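Local coordinates for fatty acid CoA ligase (Marinactinospora thermotolerans, PDB 6SQ8), which belongs to the ANL superfamily of AMP-binding enzymes and holds adenosine monophosphate in its ligand pocket, at residues 346-351 against 379-384; 392-397 against 407-412; 436-441 against 469-474. All coordinates share one frame; numbering follows the deposited sequence.

Contact 1: residues 346-351 against 379-384; sequences VGEVWV and GDVGTF. With AMP (adenosine monophosphate), chain G.
Asp380 O receives two donors, the backbone N of Val349 at 2.9 Å and a water molecule. The first of these bonds is part of the antiparallel β-pairing between strands 347-351 and 380-384, which are so strongly twisted that their short axes run at 94° to each other. The N-H of Val349 points almost straight at the oxygen (177°) but comes in 31° off the carbonyl plane. The water also donates to Glu348 OE1, 3.1 Å away, and accepts from Gly379 N, tying an acid side chain to the corner that starts the second strand. Gly347 and Gly382 form the hydrogen-bonded pair: Gly347 N reaches Gly382 O at 3.1 Å, and Gly382 N reaches Gly347 O at 2.9 Å. Glu348 and Val381 make the adjoining non-hydrogen-bonded pair. Neither glycine has a side chain, and CG2 of Val349 settles 3.9 Å from Gly382 N. Beside the Glu348-Val381 pair, Val346 turns CG1 anti to its backbone N and crosses Val381 at about a right angle, with 3.5 Å between the two CG1 atoms. Its CG2 branch meets Thr383, whose OG1 is bonded to Ala345 O. Asp380, on the same strand as Val381, meets the nucleotide: OD2 bonds Tyr297 OH, and OD1 accepts the ribose hydroxyl O2' of AMP at 2.6 Å.

Contact 2: residues 392-397 against 407-412; sequences LTDRLQ and VYSRRV. With AMP (adenosine monophosphate), chain G.
A classic β-bulge, in which Thr393 and Asp394 both face Val381, meets the N-terminal turn of helix 409-418 here. The run Asp394-Arg395-Leu396-Gln397 probably corresponds to the hinge motif that, in ANL enzymes, joins the large domain to the small C-terminal one. Asp394 reaches the start of the helix: its OD2 accepts the backbone N of Ser409 at 2.7 Å, the N-H coming from above the carboxylate plane, 41° out of it. OD1 of the same carboxylate lies 2.5 Å from Ser409 OG. A second, weak bond joins the bulge to the helix, from Arg410 N to Thr393 O. Tyr408, the N-cap residue, lays its ring against the bulge. Thr393 OG1, set between backbone N and carbonyl carbon (chi1 67°), sits 3.4 Å above one ring face, offset toward the rim, and also makes a weak hydrogen bond to Val381 O. Asp394 OD2 lies at the ring edge, and the phenol OH pairs with Asn406 ND2. Arg410 runs beside Leu392 in the same direction, its NH1 3.7 Å from Leu392 CB, while Asp394 CA lies over one face of the guanidinium. Bent at chi3, the side chain presents NH2 edge-on to AMP, and NH2 donates to ribose O2' at 2.7 Å (156°). Arg395 also reaches the ribose, though its approach to O3' is too close in the model to interpret. With Asp394 OD1 4.6 Å from Arg410 NE, above the guanidinium plane, and the N-H of Ser409 bonded to OD2, the surroundings would be expected to favour an ionised carboxylate at Asp394.

Contact 3: residues 436-441 against 469-474; sequences GEAVCA and VPRRVE
Val439 and Ala441 supply every backbone hydrogen-bond partner from the first strand where strands 438-441 and 472-474 run parallel, with 16° between their short axes. The two strands belong to a β-α-β unit of the C-terminal domain, linked by helix 453-463. Val439 O accepts Arg471 N at 2.9 Å, a bent bond (136°), and the same oxygen takes a CA-H...O contact from Pro470, whose ring nitrogen has no hydrogen to offer. Ala441 is held at both ends: its N donates to Arg472 O at 3.0 Å, and its O accepts Glu474 N at 2.9 Å in a nearly straight bond (168°). Arg472 O and Ala441 O each draw in a CA-H as well, from Cys440 and Val473. The alternate residues turn their backbone groups the other way, Ala438 bonding to Val430 and Cys440 to Val428 in strand 422-432, so strand 438-445 is paired along both sides. Pro470 forms the apolar seam: its CB is 3.9 Å from Ala441 CB and 4.2 Å from Val439 CG1, a branch anti to the backbone N. Ala441 and Val473 share one face of the sheet. Cys440 and Arg472 share the other, where Phe496 touches both. There Arg472 turns its far end away from the neighbouring strand to form a salt bridge with Glu474, 3.6 Å from NH2 to OE2. Arg471 NH1 makes a weak, long ion pair with Asp432, and Ala438 CB lies over one face of the Arg471 guanidinium, 4.3 Å from NH1.

How the contacts relate
Contacts 1 and 2 lie 11 Å apart between centres and adjoin, because strands 380-384 and 390-395 are successive antiparallel neighbours. Val381 N lies 2.7 Å from Asp394 O and Gly379 O 2.9 Å from Leu396 N, both probable hydrogen bonds, while Val346 CG1 packs 3.3 Å from Tyr408 OH. Both contacts reach the AMP ribose, contact 1 through Asp380 and contact 2 through Arg410, the approach of Arg395 being doubtful; Asp380 OD1 and Arg410 NH2 both bond O2'. Contact 3 belongs to the C-terminal sheet. Its centre is 14 Å from that of contact 2, with nearest atoms about 5 Å apart, and 24 Å from that of contact 1.

Contact 1: residues 346-351 against 379-384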
loop_
_atom_site.group_PDB
_atom_site.type_symbol
_atom_site.label_atom_id
_atom_site.label_comp_id
_atom_site.label_asym_id
_atom_site.label_seq_id
_atom_site.Cartn_x
_atom_site.Cartn_y
_atom_site.Cartn_z
ATOM N N VAL A 346 13.233 -21.594 -3.970
ATOM C CA VAL A 346 12.147 -20.886 -3.311
ATOM C C VAL A 346 12.405 -20.877 -1.805
ATOM O O VAL A 346 12.719 -21.913 -1.222
ATOM C CB VAL A 346 10.772 -21.490 -3.649
ATOM C CG1 VAL A 346 9.619 -20.757 -2.956
ATOM C CG2 VAL A 346 10.560 -21.515 -5.160
ATOM N N GLY A 347 12.267 -19.688 -1.209
ATOM C CA GLY A 347 12.446 -19.460 0.222
ATOM C C GLY A 347 11.894 -18.103 0.644
ATOM O O GLY A 347 11.242 -17.424 -0.162
ATOM N N GLU A 348 12.161 -17.725 1.904
ATOM C CA GLU A 348 11.679 -16.487 2.494
ATOM C C GLU A 348 12.466 -15.302 1.938
ATOM O O GLU A 348 13.687 -15.344 1.860
ATOM C CB GLU A 348 11.847 -16.471 4.008
ATOM C CG GLU A 348 11.010 -17.487 4.738
ATOM C CD GLU A 348 11.220 -17.450 6.242
ATOM O OE1 GLU A 348 11.025 -16.363 6.824
ATOM O OE2 GLU A 348 11.600 -18.492 6.809
ATOM N N VAL A 349 11.733 -14.240 1.583
ATOM C CA VAL A 349 12.290 -13.013 1.057
ATOM C C VAL A 349 12.708 -12.138 2.243
ATOM O O VAL A 349 11.888 -11.807 3.104
ATOM C CB VAL A 349 11.269 -12.311 0.144
ATOM C CG1 VAL A 349 11.776 -10.974 -0.366
ATOM C CG2 VAL A 349 10.843 -13.214 -1.016
ATOM N N TRP A 350 14.004 -11.823 2.307
ATOM C CA TRP A 350 14.570 -10.919 3.301
ATOM C C TRP A 350 15.140 -9.703 2.583
ATOM O O TRP A 350 15.687 -9.822 1.482
ATOM C CB TRP A 350 15.661 -11.593 4.135
ATOM C CG TRP A 350 15.165 -12.642 5.073
ATOM C CD1 TRP A 350 14.698 -13.870 4.730
ATOM C CD2 TRP A 350 15.116 -12.583 6.507
ATOM N NE1 TRP A 350 14.358 -14.578 5.851
ATOM C CE2 TRP A 350 14.597 -13.813 6.957
ATOM C CE3 TRP A 350 15.458 -11.620 7.460
ATOM C CZ2 TRP A 350 14.400 -14.105 8.303
ATOM C CZ3 TRP A 350 15.282 -11.910 8.799
ATOM C CH2 TRP A 350 14.767 -13.140 9.211
ATOM N N VAL A 351 15.034 -8.553 3.249
ATOM C CA VAL A 351 15.297 -7.277 2.650
ATOM C C VAL A 351 16.172 -6.450 3.603
ATOM O O VAL A 351 15.974 -6.477 4.803
ATOM C CB VAL A 351 13.957 -6.592 2.316
ATOM C CG1 VAL A 351 14.068 -5.080 2.228
ATOM C CG2 VAL A 351 13.348 -7.160 1.047
ATOM N N GLY A 379 7.922 -11.684 5.190
ATOM C CA GLY A 379 6.756 -12.554 5.386
ATOM C C GLY A 379 6.289 -13.207 4.089
ATOM O O GLY A 379 5.333 -13.967 4.088
ATOM N N ASP A 380 6.974 -12.873 2.981
ATOM C CA ASP A 380 6.706 -13.416 1.682
ATOM C C ASP A 380 7.741 -14.491 1.376
ATOM O O ASP A 380 8.844 -14.497 1.937
ATOM C CB ASP A 380 6.762 -12.346 0.601
ATOM C CG ASP A 380 5.632 -11.353 0.712
ATOM O OD1 ASP A 380 4.463 -11.824 0.907
ATOM O OD2 ASP A 380 5.920 -10.103 0.627
ATOM N N VAL A 381 7.341 -15.364 0.451
ATOM C CA VAL A 381 8.125 -16.453 -0.051
ATOM C C VAL A 381 8.200 -16.300 -1.577
ATOM O O VAL A 381 7.231 -15.912 -2.221
ATOM C CB VAL A 381 7.476 -17.777 0.395
ATOM C CG1 VAL A 381 7.837 -18.941 -0.494
ATOM C CG2 VAL A 381 7.818 -18.091 1.832
ATOM N N GLY A 382 9.369 -16.589 -2.154
ATOM C CA GLY A 382 9.553 -16.392 -3.588
ATOM C C GLY A 382 10.926 -16.808 -4.087
ATOM O O GLY A 382 11.655 -17.530 -3.415
ATOM N N THR A 383 11.251 -16.359 -5.300
ATOM C CA THR A 383 12.475 -16.723 -5.951
ATOM C C THR A 383 12.780 -15.754 -7.103
ATOM O O THR A 383 11.880 -15.091 -7.630
ATOM C CB THR A 383 12.393 -18.160 -6.479
ATOM O OG1 THR A 383 13.711 -18.552 -6.856
ATOM C CG2 THR A 383 11.481 -18.313 -7.677
ATOM N N PHE A 384 14.055 -15.729 -7.498
ATOM C CA PHE A 384 14.544 -14.936 -8.606
ATOM C C PHE A 384 14.658 -15.812 -9.856
ATOM O O PHE A 384 14.982 -17.004 -9.762
ATOM C CB PHE A 384 15.913 -14.331 -8.288
ATOM C CG PHE A 384 15.886 -13.159 -7.338
ATOM C CD1 PHE A 384 15.733 -11.864 -7.815
ATOM C CD2 PHE A 384 16.024 -13.348 -5.967
ATOM C CE1 PHE A 384 15.698 -10.792 -6.937
ATOM C CE2 PHE A 384 15.984 -12.271 -5.097
ATOM C CZ PHE A 384 15.811 -10.996 -5.579
HETATM P P AMP G . 1.170 -5.560 4.537
HETATM O O1P AMP G . 2.008 -4.316 4.468
HETATM O O2P AMP G . 1.674 -6.617 5.531
HETATM O O3P AMP G . -0.295 -5.210 4.678
HETATM O "O5'" AMP G . 1.322 -6.185 3.028
HETATM C "C5'" AMP G . 2.486 -6.838 2.482
HETATM C "C4'" AMP G . 2.130 -8.044 1.619
HETATM O "O4'" AMP G . 1.259 -7.723 0.544
HETATM C "C3'" AMP G . 3.340 -8.621 0.940
HETATM O "O3'" AMP G . 3.818 -9.603 1.815
HETATM C "C2'" AMP G . 2.884 -9.185 -0.403
HETATM O "O2'" AMP G . 2.573 -10.596 -0.463
HETATM C "C1'" AMP G . 1.626 -8.378 -0.681
HETATM N N9 AMP G . 1.917 -7.409 -1.770
HETATM C C8 AMP G . 2.081 -6.069 -1.673
HETATM N N7 AMP G . 2.338 -5.531 -2.896
HETATM C C5 AMP G . 2.347 -6.547 -3.788
HETATM C C6 AMP G . 2.563 -6.696 -5.249
HETATM N N6 AMP G . 2.809 -5.636 -6.027
HETATM N N1 AMP G . 2.483 -7.936 -5.768
HETATM C C2 AMP G . 2.225 -9.023 -4.988
HETATM N N3 AMP G . 2.025 -8.976 -3.651
HETATM C C4 AMP G . 2.069 -7.783 -3.027
HETATM O O HOH W 1 9.713 -14.154 5.064
#

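Contact 2: residues 392-397 against 407-412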
loop_
_atom_site.group_PDB
_atom_site.type_symbol
_atom_site.label_atom_id
_atom_site.label_comp_id
_atom_site.label_asym_id
_atom_site.label_seq_id
_atom_site.Cartn_x
_atom_site.Cartn_y
_atom_site.Cartn_z
ATOM N N LEU A 392 7.047 -13.774 -6.430
ATOM C CA LEU A 392 6.481 -14.188 -5.171
ATOM C C LEU A 392 5.547 -15.376 -5.407
ATOM O O LEU A 392 4.615 -15.257 -6.185
ATOM C CB LEU A 392 5.691 -13.035 -4.554
ATOM C CG LEU A 392 6.510 -11.777 -4.235
ATOM C CD1 LEU A 392 5.642 -10.715 -3.573
ATOM C CD2 LEU A 392 7.734 -12.080 -3.373
ATOM N N THR A 393 5.766 -16.473 -4.661
ATOM C CA THR A 393 4.937 -17.650 -4.741
ATOM C C THR A 393 3.871 -17.675 -3.642
ATOM O O THR A 393 2.871 -18.381 -3.805
ATOM C CB THR A 393 5.789 -18.920 -4.685
ATOM O OG1 THR A 393 6.385 -19.015 -3.386
ATOM C CG2 THR A 393 6.810 -18.956 -5.803
ATOM N N ASP A 394 4.074 -16.936 -2.548
ATOM C CA ASP A 394 3.113 -16.961 -1.443
ATOM C C ASP A 394 3.517 -16.029 -0.292
ATOM O O ASP A 394 4.673 -15.776 -0.031
ATOM C CB ASP A 394 2.982 -18.364 -0.837
ATOM C CG ASP A 394 1.610 -19.003 -0.982
ATOM O OD1 ASP A 394 0.614 -18.255 -1.039
ATOM O OD2 ASP A 394 1.553 -20.243 -1.026
ATOM N N ARG A 395 2.503 -15.568 0.427
ATOM C CA ARG A 395 2.606 -15.187 1.838
ATOM C C ARG A 395 2.953 -16.464 2.627
ATOM O O ARG A 395 2.416 -17.521 2.354
ATOM C CB ARG A 395 1.244 -14.579 2.205
ATOM C CG ARG A 395 1.222 -13.464 3.235
ATOM C CD ARG A 395 2.331 -12.430 3.183
ATOM N NE ARG A 395 2.439 -11.819 4.504
ATOM C CZ ARG A 395 3.162 -10.739 4.787
ATOM N NH1 ARG A 395 3.947 -10.216 3.866
ATOM N NH2 ARG A 395 3.098 -10.185 5.987
ATOM N N LEU A 396 3.854 -16.358 3.595
ATOM C CA LEU A 396 4.360 -17.519 4.362
ATOM C C LEU A 396 3.212 -18.271 5.069
ATOM O O LEU A 396 3.220 -19.484 5.153
ATOM C CB LEU A 396 5.384 -16.985 5.369
ATOM C CG LEU A 396 6.263 -18.011 6.088
ATOM C CD1 LEU A 396 6.874 -19.007 5.123
ATOM C CD2 LEU A 396 7.382 -17.320 6.867
ATOM N N GLN A 397 2.218 -17.536 5.573
ATOM C CA GLN A 397 1.056 -18.116 6.251
ATOM C C GLN A 397 0.112 -18.859 5.270
ATOM O O GLN A 397 -0.765 -19.590 5.714
ATOM C CB GLN A 397 0.310 -17.015 7.017
ATOM N N VAL A 407 2.945 -26.608 -1.523
ATOM C CA VAL A 407 2.075 -26.152 -2.584
ATOM C C VAL A 407 1.864 -24.651 -2.393
ATOM O O VAL A 407 1.281 -24.216 -1.403
ATOM C CB VAL A 407 0.742 -26.925 -2.563
ATOM C CG1 VAL A 407 -0.359 -26.221 -3.344
ATOM C CG2 VAL A 407 0.924 -28.345 -3.076
ATOM N N TYR A 408 2.350 -23.853 -3.340
ATOM C CA TYR A 408 2.246 -22.403 -3.209
ATOM C C TYR A 408 0.917 -21.979 -3.814
ATOM O O TYR A 408 0.663 -22.216 -4.989
ATOM C CB TYR A 408 3.447 -21.718 -3.846
ATOM C CG TYR A 408 4.752 -22.136 -3.213
ATOM C CD1 TYR A 408 5.051 -21.795 -1.906
ATOM C CD2 TYR A 408 5.649 -22.949 -3.896
ATOM C CE1 TYR A 408 6.226 -22.220 -1.301
ATOM C CE2 TYR A 408 6.829 -23.370 -3.311
ATOM C CZ TYR A 408 7.122 -23.004 -2.010
ATOM O OH TYR A 408 8.289 -23.423 -1.453
ATOM N N SER A 409 0.054 -21.404 -2.983
ATOM C CA SER A 409 -1.308 -21.118 -3.397
ATOM C C SER A 409 -1.347 -20.159 -4.600
ATOM O O SER A 409 -2.252 -20.265 -5.402
ATOM C CB SER A 409 -2.127 -20.600 -2.260
ATOM O OG SER A 409 -1.444 -19.551 -1.610
ATOM N N ARG A 410 -0.382 -19.240 -4.725
ATOM C CA ARG A 410 -0.431 -18.258 -5.816
ATOM C C ARG A 410 -0.155 -18.947 -7.160
ATOM O O ARG A 410 -0.738 -18.571 -8.161
ATOM C CB ARG A 410 0.499 -17.064 -5.567
ATOM C CG ARG A 410 -0.050 -16.097 -4.531
ATOM C CD ARG A 410 0.585 -14.719 -4.532
ATOM N NE ARG A 410 0.678 -14.186 -3.168
ATOM C CZ ARG A 410 1.443 -13.165 -2.814
ATOM N NH1 ARG A 410 2.092 -12.490 -3.745
ATOM N NH2 ARG A 410 1.559 -12.813 -1.551
ATOM N N ARG A 411 0.698 -19.972 -7.174
ATOM C CA ARG A 411 0.969 -20.725 -8.391
ATOM C C ARG A 411 -0.331 -21.385 -8.870
ATOM O O ARG A 411 -0.593 -21.411 -10.067
ATOM C CB ARG A 411 2.078 -21.778 -8.212
ATOM C CG ARG A 411 3.481 -21.213 -8.023
ATOM C CD ARG A 411 4.664 -21.801 -8.798
ATOM N NE ARG A 411 4.648 -23.235 -9.086
ATOM C CZ ARG A 411 5.289 -24.185 -8.395
ATOM N NH1 ARG A 411 6.067 -23.877 -7.366
ATOM N NH2 ARG A 411 5.184 -25.452 -8.766
ATOM N N VAL A 412 -1.163 -21.892 -7.942
ATOM C CA VAL A 412 -2.407 -22.565 -8.291
ATOM C C VAL A 412 -3.427 -21.546 -8.826
ATOM O O VAL A 412 -4.164 -21.837 -9.782
ATOM C CB VAL A 412 -2.972 -23.366 -7.100
ATOM C CG1 VAL A 412 -4.275 -24.095 -7.449
ATOM C CG2 VAL A 412 -1.953 -24.367 -6.600
HETATM P P AMP G . 1.170 -5.560 4.537
HETATM O O1P AMP G . 2.008 -4.316 4.468
HETATM O O2P AMP G . 1.674 -6.617 5.531
HETATM O O3P AMP G . -0.295 -5.210 4.678
HETATM O "O5'" AMP G . 1.322 -6.185 3.028
HETATM C "C5'" AMP G . 2.486 -6.838 2.482
HETATM C "C4'" AMP G . 2.130 -8.044 1.619
HETATM O "O4'" AMP G . 1.259 -7.723 0.544
HETATM C "C3'" AMP G . 3.340 -8.621 0.940
HETATM O "O3'" AMP G . 3.818 -9.603 1.815
HETATM C "C2'" AMP G . 2.884 -9.185 -0.403
HETATM O "O2'" AMP G . 2.573 -10.596 -0.463
HETATM C "C1'" AMP G . 1.626 -8.378 -0.681
HETATM N N9 AMP G . 1.917 -7.409 -1.770
HETATM C C8 AMP G . 2.081 -6.069 -1.673
HETATM N N7 AMP G . 2.338 -5.531 -2.896
HETATM C C5 AMP G . 2.347 -6.547 -3.788
HETATM C C6 AMP G . 2.563 -6.696 -5.249
HETATM N N6 AMP G . 2.809 -5.636 -6.027
HETATM N N1 AMP G . 2.483 -7.936 -5.768
HETATM C C2 AMP G . 2.225 -9.023 -4.988
HETATM N N3 AMP G . 2.025 -8.976 -3.651
HETATM C C4 AMP G . 2.069 -7.783 -3.027
#

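Contact 3: residues 436-441 against 469-474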
loop_
_atom_site.group_PDB
_atom_site.type_symbol
_atom_site.label_atom_id
_atom_site.label_comp_id
_atom_site.label_asym_id
_atom_site.label_seq_id
_atom_site.Cartn_x
_atom_site.Cartn_y
_atom_site.Cartn_z
ATOM N N GLY A 436 -2.680 -34.693 4.037
ATOM C CA GLY A 436 -1.896 -33.680 4.799
ATOM C C GLY A 436 -2.706 -32.404 5.057
ATOM O O GLY A 436 -3.078 -32.071 6.195
ATOM N N GLU A 437 -2.978 -31.686 3.964
ATOM C CA GLU A 437 -3.975 -30.627 3.858
ATOM C C GLU A 437 -4.711 -30.826 2.533
ATOM O O GLU A 437 -4.156 -31.345 1.573
ATOM C CB GLU A 437 -3.338 -29.235 3.902
ATOM C CG GLU A 437 -3.107 -28.713 5.309
ATOM C CD GLU A 437 -2.512 -27.303 5.321
ATOM O OE1 GLU A 437 -1.303 -27.126 4.955
ATOM O OE2 GLU A 437 -3.269 -26.363 5.668
ATOM N N ALA A 438 -5.964 -30.384 2.486
ATOM C CA ALA A 438 -6.774 -30.470 1.289
ATOM C C ALA A 438 -6.813 -29.097 0.618
ATOM O O ALA A 438 -7.169 -28.116 1.253
ATOM C CB ALA A 438 -8.154 -30.954 1.627
ATOM N N VAL A 439 -6.466 -29.070 -0.672
ATOM C CA VAL A 439 -6.405 -27.855 -1.450
ATOM C C VAL A 439 -7.823 -27.462 -1.876
ATOM O O VAL A 439 -8.554 -28.271 -2.428
ATOM C CB VAL A 439 -5.481 -28.060 -2.664
ATOM C CG1 VAL A 439 -5.323 -26.780 -3.470
ATOM C CG2 VAL A 439 -4.121 -28.614 -2.244
ATOM N N CYS A 440 -8.201 -26.215 -1.598
ATOM C CA CYS A 440 -9.535 -25.707 -1.912
ATOM C C CYS A 440 -9.414 -24.411 -2.705
ATOM O O CYS A 440 -8.511 -23.648 -2.473
ATOM C CB CYS A 440 -10.332 -25.437 -0.639
ATOM S SG CYS A 440 -10.525 -26.925 0.372
ATOM N N ALA A 441 -10.335 -24.168 -3.633
ATOM C CA ALA A 441 -10.265 -23.006 -4.474
ATOM C C ALA A 441 -11.635 -22.346 -4.535
ATOM O O ALA A 441 -12.612 -22.965 -4.918
ATOM C CB ALA A 441 -9.797 -23.390 -5.851
ATOM N N VAL A 469 -3.768 -29.934 -7.314
ATOM C CA VAL A 469 -5.139 -29.928 -7.788
ATOM C C VAL A 469 -6.076 -29.695 -6.611
ATOM O O VAL A 469 -6.025 -30.407 -5.608
ATOM C CB VAL A 469 -5.518 -31.208 -8.559
ATOM C CG1 VAL A 469 -6.969 -31.158 -9.003
ATOM C CG2 VAL A 469 -4.616 -31.444 -9.768
ATOM N N PRO A 470 -6.965 -28.682 -6.703
ATOM C CA PRO A 470 -7.973 -28.457 -5.676
ATOM C C PRO A 470 -9.026 -29.570 -5.671
ATOM O O PRO A 470 -9.593 -29.858 -6.706
ATOM C CB PRO A 470 -8.647 -27.119 -6.009
ATOM C CG PRO A 470 -8.004 -26.632 -7.289
ATOM C CD PRO A 470 -7.032 -27.690 -7.777
ATOM N N ARG A 471 -9.282 -30.143 -4.489
ATOM C CA ARG A 471 -10.339 -31.114 -4.295
ATOM C C ARG A 471 -11.700 -30.425 -4.410
ATOM O O ARG A 471 -12.572 -30.909 -5.085
ATOM C CB ARG A 471 -10.187 -31.812 -2.934
ATOM C CG ARG A 471 -11.298 -32.803 -2.611
ATOM C CD ARG A 471 -10.803 -33.940 -1.739
ATOM N NE ARG A 471 -11.277 -33.839 -0.375
ATOM C CZ ARG A 471 -10.780 -34.537 0.626
ATOM N NH1 ARG A 471 -9.503 -34.899 0.618
ATOM N NH2 ARG A 471 -11.570 -34.883 1.625
ATOM N N ARG A 472 -11.861 -29.302 -3.716
ATOM C CA ARG A 472 -13.115 -28.547 -3.692
ATOM C C ARG A 472 -12.916 -27.250 -4.494
ATOM O O ARG A 472 -11.901 -26.573 -4.350
ATOM C CB ARG A 472 -13.565 -28.257 -2.256
ATOM C CG ARG A 472 -13.735 -29.499 -1.381
ATOM C CD ARG A 472 -14.952 -29.546 -0.465
ATOM N NE ARG A 472 -16.082 -28.752 -0.960
ATOM C CZ ARG A 472 -16.655 -27.733 -0.309
ATOM N NH1 ARG A 472 -16.616 -27.699 1.015
ATOM N NH2 ARG A 472 -17.254 -26.761 -0.993
ATOM N N VAL A 473 -13.886 -26.953 -5.362
ATOM C CA VAL A 473 -13.946 -25.735 -6.130
ATOM C C VAL A 473 -15.314 -25.090 -5.895
ATOM O O VAL A 473 -16.318 -25.691 -6.209
ATOM C CB VAL A 473 -13.710 -26.009 -7.627
ATOM C CG1 VAL A 473 -13.907 -24.754 -8.473
ATOM C CG2 VAL A 473 -12.329 -26.586 -7.875
ATOM N N GLU A 474 -15.326 -23.871 -5.355
ATOM C CA GLU A 474 -16.538 -23.126 -5.051
ATOM C C GLU A 474 -16.567 -21.850 -5.894
ATOM O O GLU A 474 -15.610 -21.085 -5.863
ATOM C CB GLU A 474 -16.510 -22.749 -3.575
ATOM C CG GLU A 474 -17.122 -23.815 -2.707
ATOM C CD GLU A 474 -18.622 -23.592 -2.667
ATOM O OE1 GLU A 474 -19.042 -22.416 -2.439
ATOM O OE2 GLU A 474 -19.362 -24.569 -2.911
#